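Local coordinates for putative oxidoreductase (Pseudomonas putida, PDB 3L6D) that probably binds NADP and acts as an oxidoreductase, pairing a 6-phosphogluconate dehydrogenase-type dinucleotide domain with a reductive aminase-like helical domain, at the interface of chains A and B. Residues are numbered along the deposited sequence; one frame, centred on the assembly and turned at random. Chains: chain A/B, Putative oxidoreductase.

Contact 1: the interface of chains A and B. Residues chain A 128, 140, 175, 179, 182; chain B 210-211, 213-215.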
loop_
_atom_site.group_PDB
_atom_site.type_symbol
_atom_site.label_atom_id
_atom_site.label_comp_id
_atom_site.label_asym_id
_atom_site.label_seq_id
_atom_site.Cartn_x
_atom_site.Cartn_y
_atom_site.Cartn_z
ATOM N N VAL A 128 8.846 1.495 13.916
ATOM C CA VAL A 128 7.781 1.530 12.943
ATOM C C VAL A 128 6.777 0.442 13.217
ATOM O O VAL A 128 6.640 -0.454 12.466
ATOM C CB VAL A 128 8.361 1.426 11.530
ATOM C CG1 VAL A 128 7.409 1.884 10.511
ATOM C CG2 VAL A 128 9.578 2.204 11.438
ATOM N N HIS A 140 10.080 -3.228 12.005
ATOM C CA HIS A 140 11.298 -2.486 11.659
ATOM C C HIS A 140 11.502 -1.334 12.633
ATOM O O HIS A 140 10.536 -0.698 13.098
ATOM C CB HIS A 140 11.202 -1.889 10.239
ATOM C CG HIS A 140 11.614 -2.824 9.156
ATOM N ND1 HIS A 140 10.827 -3.881 8.745
ATOM C CD2 HIS A 140 12.713 -2.848 8.370
ATOM C CE1 HIS A 140 11.434 -4.524 7.766
ATOM N NE2 HIS A 140 12.577 -3.919 7.521
ATOM N N PHE A 175 14.496 10.295 6.686
ATOM C CA PHE A 175 13.956 9.020 6.207
ATOM C C PHE A 175 12.687 8.608 6.981
ATOM O O PHE A 175 11.699 8.161 6.380
ATOM C CB PHE A 175 15.005 7.915 6.242
ATOM C CG PHE A 175 14.474 6.576 5.811
ATOM C CD1 PHE A 175 14.156 6.328 4.460
ATOM C CD2 PHE A 175 14.246 5.595 6.743
ATOM C CE1 PHE A 175 13.646 5.095 4.066
ATOM C CE2 PHE A 175 13.713 4.341 6.374
ATOM C CZ PHE A 175 13.416 4.101 5.023
ATOM N N LEU A 179 9.112 7.981 5.190
ATOM C CA LEU A 179 8.572 6.653 5.374
ATOM C C LEU A 179 7.157 6.722 5.956
ATOM O O LEU A 179 6.292 6.021 5.469
ATOM C CB LEU A 179 9.492 5.803 6.265
ATOM C CG LEU A 179 8.993 4.444 6.747
ATOM C CD1 LEU A 179 9.304 3.413 5.708
ATOM C CD2 LEU A 179 9.721 4.115 8.065
ATOM N N HIS A 182 4.452 8.172 3.462
ATOM C CA HIS A 182 3.927 7.128 2.576
ATOM C C HIS A 182 3.021 6.165 3.339
ATOM O O HIS A 182 1.903 5.883 2.885
ATOM C CB HIS A 182 5.045 6.332 1.879
ATOM C CG HIS A 182 4.571 5.039 1.294
ATOM N ND1 HIS A 182 3.509 4.974 0.418
ATOM C CD2 HIS A 182 4.990 3.763 1.478
ATOM C CE1 HIS A 182 3.296 3.710 0.079
ATOM N NE2 HIS A 182 4.185 2.955 0.705
ATOM N N LEU B 210 14.730 0.970 0.309
ATOM C CA LEU B 210 14.607 1.038 1.774
ATOM C C LEU B 210 13.224 1.483 2.218
ATOM O O LEU B 210 12.696 0.952 3.188
ATOM C CB LEU B 210 15.659 1.958 2.395
ATOM C CG LEU B 210 15.795 1.812 3.919
ATOM C CD1 LEU B 210 16.178 0.368 4.327
ATOM C CD2 LEU B 210 16.790 2.837 4.539
ATOM N N LEU B 211 12.631 2.448 1.520
ATOM C CA LEU B 211 11.315 2.937 1.918
ATOM C C LEU B 211 10.280 1.821 1.777
ATOM O O LEU B 211 9.518 1.547 2.698
ATOM C CB LEU B 211 10.897 4.178 1.106
ATOM C CG LEU B 211 10.009 5.185 1.862
ATOM C CD1 LEU B 211 10.003 6.576 1.217
ATOM C CD2 LEU B 211 8.588 4.683 1.998
ATOM N N GLU B 213 10.838 -1.523 1.674
ATOM C CA GLU B 213 11.100 -2.667 2.547
ATOM C C GLU B 213 10.779 -2.346 4.022
ATOM O O GLU B 213 10.265 -3.208 4.727
ATOM C CB GLU B 213 12.502 -3.240 2.297
ATOM C CG GLU B 213 12.581 -3.712 0.798
ATOM C CD GLU B 213 13.799 -4.533 0.381
ATOM O OE1 GLU B 213 14.864 -4.457 1.047
ATOM O OE2 GLU B 213 13.686 -5.217 -0.689
ATOM N N THR B 214 10.984 -1.087 4.436
ATOM C CA THR B 214 10.823 -0.693 5.840
ATOM C C THR B 214 9.338 -0.433 6.192
ATOM O O THR B 214 8.957 -0.502 7.354
ATOM C CB THR B 214 11.772 0.494 6.206
ATOM O OG1 THR B 214 13.111 0.174 5.776
ATOM C CG2 THR B 214 11.829 0.690 7.703
ATOM N N SER B 215 8.504 -0.159 5.180
ATOM C CA SER B 215 7.081 0.122 5.383
ATOM C C SER B 215 6.144 -1.044 5.057
ATOM O O SER B 215 5.011 -1.050 5.521
ATOM C CB SER B 215 6.650 1.323 4.551
ATOM O OG SER B 215 6.704 1.003 3.165
HETATM O O HOH W 1 4.822 0.293 1.371
#

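Contact 2: the interface of chains A and B. Residues chain A 218, 222-223, 245, 286; chain B 130, 132, 183-184, 187.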
loop_
_atom_site.group_PDB
_atom_site.type_symbol
_atom_site.label_atom_id
_atom_site.label_comp_id
_atom_site.label_asym_id
_atom_site.label_seq_id
_atom_site.Cartn_x
_atom_site.Cartn_y
_atom_site.Cartn_z
ATOM N N PHE A 218 -1.361 -6.620 -6.970
ATOM C CA PHE A 218 -1.206 -5.585 -7.979
ATOM C C PHE A 218 -0.362 -4.421 -7.426
ATOM O O PHE A 218 0.558 -3.954 -8.091
ATOM C CB PHE A 218 -2.611 -5.065 -8.402
ATOM C CG PHE A 218 -2.593 -3.978 -9.426
ATOM C CD1 PHE A 218 -2.249 -4.241 -10.744
ATOM C CD2 PHE A 218 -2.972 -2.685 -9.091
ATOM C CE1 PHE A 218 -2.273 -3.228 -11.733
ATOM C CE2 PHE A 218 -3.003 -1.663 -10.082
ATOM C CZ PHE A 218 -2.641 -1.941 -11.391
ATOM N N ALA A 222 3.520 -3.586 -8.367
ATOM C CA ALA A 222 3.765 -2.311 -8.988
ATOM C C ALA A 222 4.824 -1.499 -8.237
ATOM O O ALA A 222 5.695 -0.923 -8.879
ATOM C CB ALA A 222 2.478 -1.521 -9.133
ATOM N N LEU A 223 4.770 -1.489 -6.904
ATOM C CA LEU A 223 5.827 -0.837 -6.107
ATOM C C LEU A 223 7.220 -1.479 -6.265
ATOM O O LEU A 223 8.213 -0.753 -6.312
ATOM C CB LEU A 223 5.446 -0.738 -4.624
ATOM C CG LEU A 223 4.150 0.003 -4.216
ATOM C CD1 LEU A 223 3.934 -0.105 -2.696
ATOM C CD2 LEU A 223 4.168 1.451 -4.679
ATOM N N HIS A 245 -1.937 6.324 -17.837
ATOM C CA HIS A 245 -2.421 6.385 -16.450
ATOM C C HIS A 245 -3.218 7.634 -16.170
ATOM O O HIS A 245 -4.212 7.569 -15.461
ATOM C CB HIS A 245 -1.281 6.265 -15.431
ATOM C CG HIS A 245 -0.820 4.863 -15.238
ATOM N ND1 HIS A 245 -0.209 4.142 -16.239
ATOM C CD2 HIS A 245 -0.931 4.025 -14.176
ATOM C CE1 HIS A 245 0.080 2.932 -15.787
ATOM N NE2 HIS A 245 -0.347 2.837 -14.539
ATOM N N ILE A 286 5.222 5.249 -15.422
ATOM C CA ILE A 286 4.499 5.874 -14.291
ATOM C C ILE A 286 5.409 6.232 -13.117
ATOM O O ILE A 286 5.130 7.171 -12.380
ATOM C CB ILE A 286 3.293 4.973 -13.840
ATOM C CG1 ILE A 286 2.373 5.694 -12.870
ATOM C CG2 ILE A 286 3.776 3.676 -13.214
ATOM C CD1 ILE A 286 1.746 6.961 -13.440
ATOM N N TYR B 130 -1.041 -5.476 -14.920
ATOM C CA TYR B 130 -0.316 -5.020 -16.096
ATOM C C TYR B 130 -0.128 -6.247 -16.973
ATOM O O TYR B 130 -0.153 -7.376 -16.457
ATOM C CB TYR B 130 1.012 -4.364 -15.691
ATOM C CG TYR B 130 0.803 -3.042 -14.978
ATOM C CD1 TYR B 130 0.435 -1.908 -15.686
ATOM C CD2 TYR B 130 0.911 -2.943 -13.582
ATOM C CE1 TYR B 130 0.224 -0.697 -15.042
ATOM C CE2 TYR B 130 0.689 -1.712 -12.921
ATOM C CZ TYR B 130 0.350 -0.611 -13.661
ATOM O OH TYR B 130 0.162 0.624 -13.058
ATOM N N ARG B 132 2.326 -7.745 -18.157
ATOM C CA ARG B 132 3.354 -8.689 -17.665
ATOM C C ARG B 132 2.831 -9.700 -16.673
ATOM O O ARG B 132 3.414 -10.783 -16.508
ATOM C CB ARG B 132 4.560 -7.936 -17.066
ATOM C CG ARG B 132 4.223 -7.132 -15.796
ATOM C CD ARG B 132 5.464 -6.403 -15.252
ATOM N NE ARG B 132 5.140 -5.785 -13.965
ATOM C CZ ARG B 132 4.778 -4.513 -13.832
ATOM N NH1 ARG B 132 4.752 -3.726 -14.899
ATOM N NH2 ARG B 132 4.466 -4.024 -12.635
ATOM N N ALA B 183 -5.681 1.565 -5.420
ATOM C CA ALA B 183 -4.443 0.918 -5.885
ATOM C C ALA B 183 -3.546 1.967 -6.485
ATOM O O ALA B 183 -2.348 2.033 -6.158
ATOM C CB ALA B 183 -4.740 -0.203 -6.902
ATOM N N PHE B 184 -4.124 2.827 -7.318
ATOM C CA PHE B 184 -3.316 3.863 -7.974
ATOM C C PHE B 184 -2.904 4.954 -6.997
ATOM O O PHE B 184 -1.779 5.434 -7.054
ATOM C CB PHE B 184 -4.031 4.487 -9.154
ATOM C CG PHE B 184 -4.199 3.565 -10.314
ATOM C CD1 PHE B 184 -3.124 2.823 -10.803
ATOM C CD2 PHE B 184 -5.435 3.447 -10.953
ATOM C CE1 PHE B 184 -3.278 1.973 -11.900
ATOM C CE2 PHE B 184 -5.601 2.618 -12.083
ATOM C CZ PHE B 184 -4.529 1.872 -12.547
HETATM N N MSE B 187 0.118 3.754 -4.980
HETATM C CA MSE B 187 1.340 3.930 -5.774
HETATM C C MSE B 187 1.850 5.358 -5.772
HETATM O O MSE B 187 3.064 5.589 -5.597
HETATM C CB MSE B 187 1.115 3.480 -7.221
HETATM C CG MSE B 187 0.762 1.995 -7.331
HETATM SE SE MSE B 187 0.268 1.549 -9.178
HETATM C CE MSE B 187 1.681 2.422 -10.183
#

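Contact 1: the interface of chains A and B
A:Phe175, A:Leu179 and A:His182, on one face of helix 169-199, meet B:Leu210, B:Leu211, B:Thr214 and B:Ser215 of helix 204-232, while A:His140, at the start of strand 140-145, reaches the same chain B helix from another direction. This helix-to-helix patch is part of a two-fold interface in the deposited assembly and probably contributes to holding a dimer together. No nitrogen or oxygen of one chain bonds directly to the other here; the patch rests on apolar contact, with a water bridge at the A:His182 end.

Two aromatic rings receive C-H groups on a face. The A:Phe175 ring takes the methyl CD2 of B:Leu210 over one face, 3.9 Å from its centroid and shifted toward the rim. The ring's tip adds a contact of CZ to CG of B:Leu210 at 3.5 Å, and its edge points in plane at the backbone O of B:Leu210 and N of B:Leu211. The A:His140 ring lies with a face against CA of B:Thr214, 3.9 Å from the ring centroid and again offset toward the rim. Its CE1 lies 3.5 Å from the backbone O of B:Glu213, while the threonine methyl CG2 sits 3.7 Å from CB of A:His140. With the methyl anti to its own backbone N, B:Thr214 turns OG1 back to its helix, where the hydroxyl bonds to O of B:Leu210.

Leucine methyls make further apolar contacts. Methyl CD1 of A:Leu179 approaches CB of B:Ser215 at 3.6 Å and also touches CB of B:Thr214, its side chain crossing the threonine at about a right angle. Methyl CD2 of B:Leu211 rests against CD2 of A:His182.

Polar linkage runs through water. B:Ser215 OG, set between backbone N and carbonyl carbon (chi1 68°), donates to O of B:Leu211 at 2.9 Å and also meets water 1. That water lies in plane at the edge of the A:His182 imidazole, with its oxygen 2.8 Å from NE2.

Contact 2: the interface of chains A and B
Helix 204-232 of chain A packs here against helix 169-199 of chain B, with the chain B loop residue B:Tyr130 inserted beside them and A:His245 of helix 242-258 meeting its tip. The phenol and imidazole approach tip to tip: OH of B:Tyr130 lies 2.7 Å from NE2 of A:His245 in a nearly straight hydrogen bond, 170° at the hydrogen, in which either group could be the donor. NE2 is in the plane of the tyrosine ring, and CZ of the tyrosine is in the plane of the imidazole, so both rings present edges. CG1 of A:Ile286 lies over one imidazole face, and the B:Phe184 ring meets the imidazole edge-to-face with planes 75° apart.

A:Phe218 brings CE1 to CE2 of B:Tyr130 at 3.5 Å, and its ring edge meets CB of B:Ala183 in plane, CD2 being 3.8 Å away. An alanine in place of B:Tyr130 would probably leave A:His245 NE2 without this partner and open a gap beside the A:Phe218 ring.

B:Met187, modelled as selenomethionine with selenium standing in for the natural sulfur, bends at chi3 (46°), which turns its terminal methyl toward A:Ile286. Its selenium lies 3.8 Å from CB of A:Ala222, while CE reaches CG2 of A:Ile286 at 3.9 Å. On the side of the tyrosine opposite A:Phe218, CB of B:Tyr130 lies over a face of the B:Arg132 guanidinium within chain B.

As part of the two-fold interface, the site joins helices 204-232 and 242-258 and the 3-10 helix 286-293 of chain A to helix 169-199, B:Tyr130 and the 3-10 helix 131-133 of chain B.

Contact 1 and contact 2 lie about 19 Å apart, measured between the centres of their C-alpha atoms, and belong to one two-fold symmetric interface. Both pair helix 169-199 of one chain with helix 204-232 of the other, but the roles are exchanged: chain A supplies the first helix in contact 1 and chain B in contact 2. Successive stretches of both helices are used. Contact 1 also takes in residues of strands 121-128 and 140-145, while contact 2 adds B:Tyr130, helix 242-258 and the 3-10 helix 286-293. With the symmetry twins, this reciprocal arrangement suggests an intertwined dimer, although the structure alone does not show its state in solution.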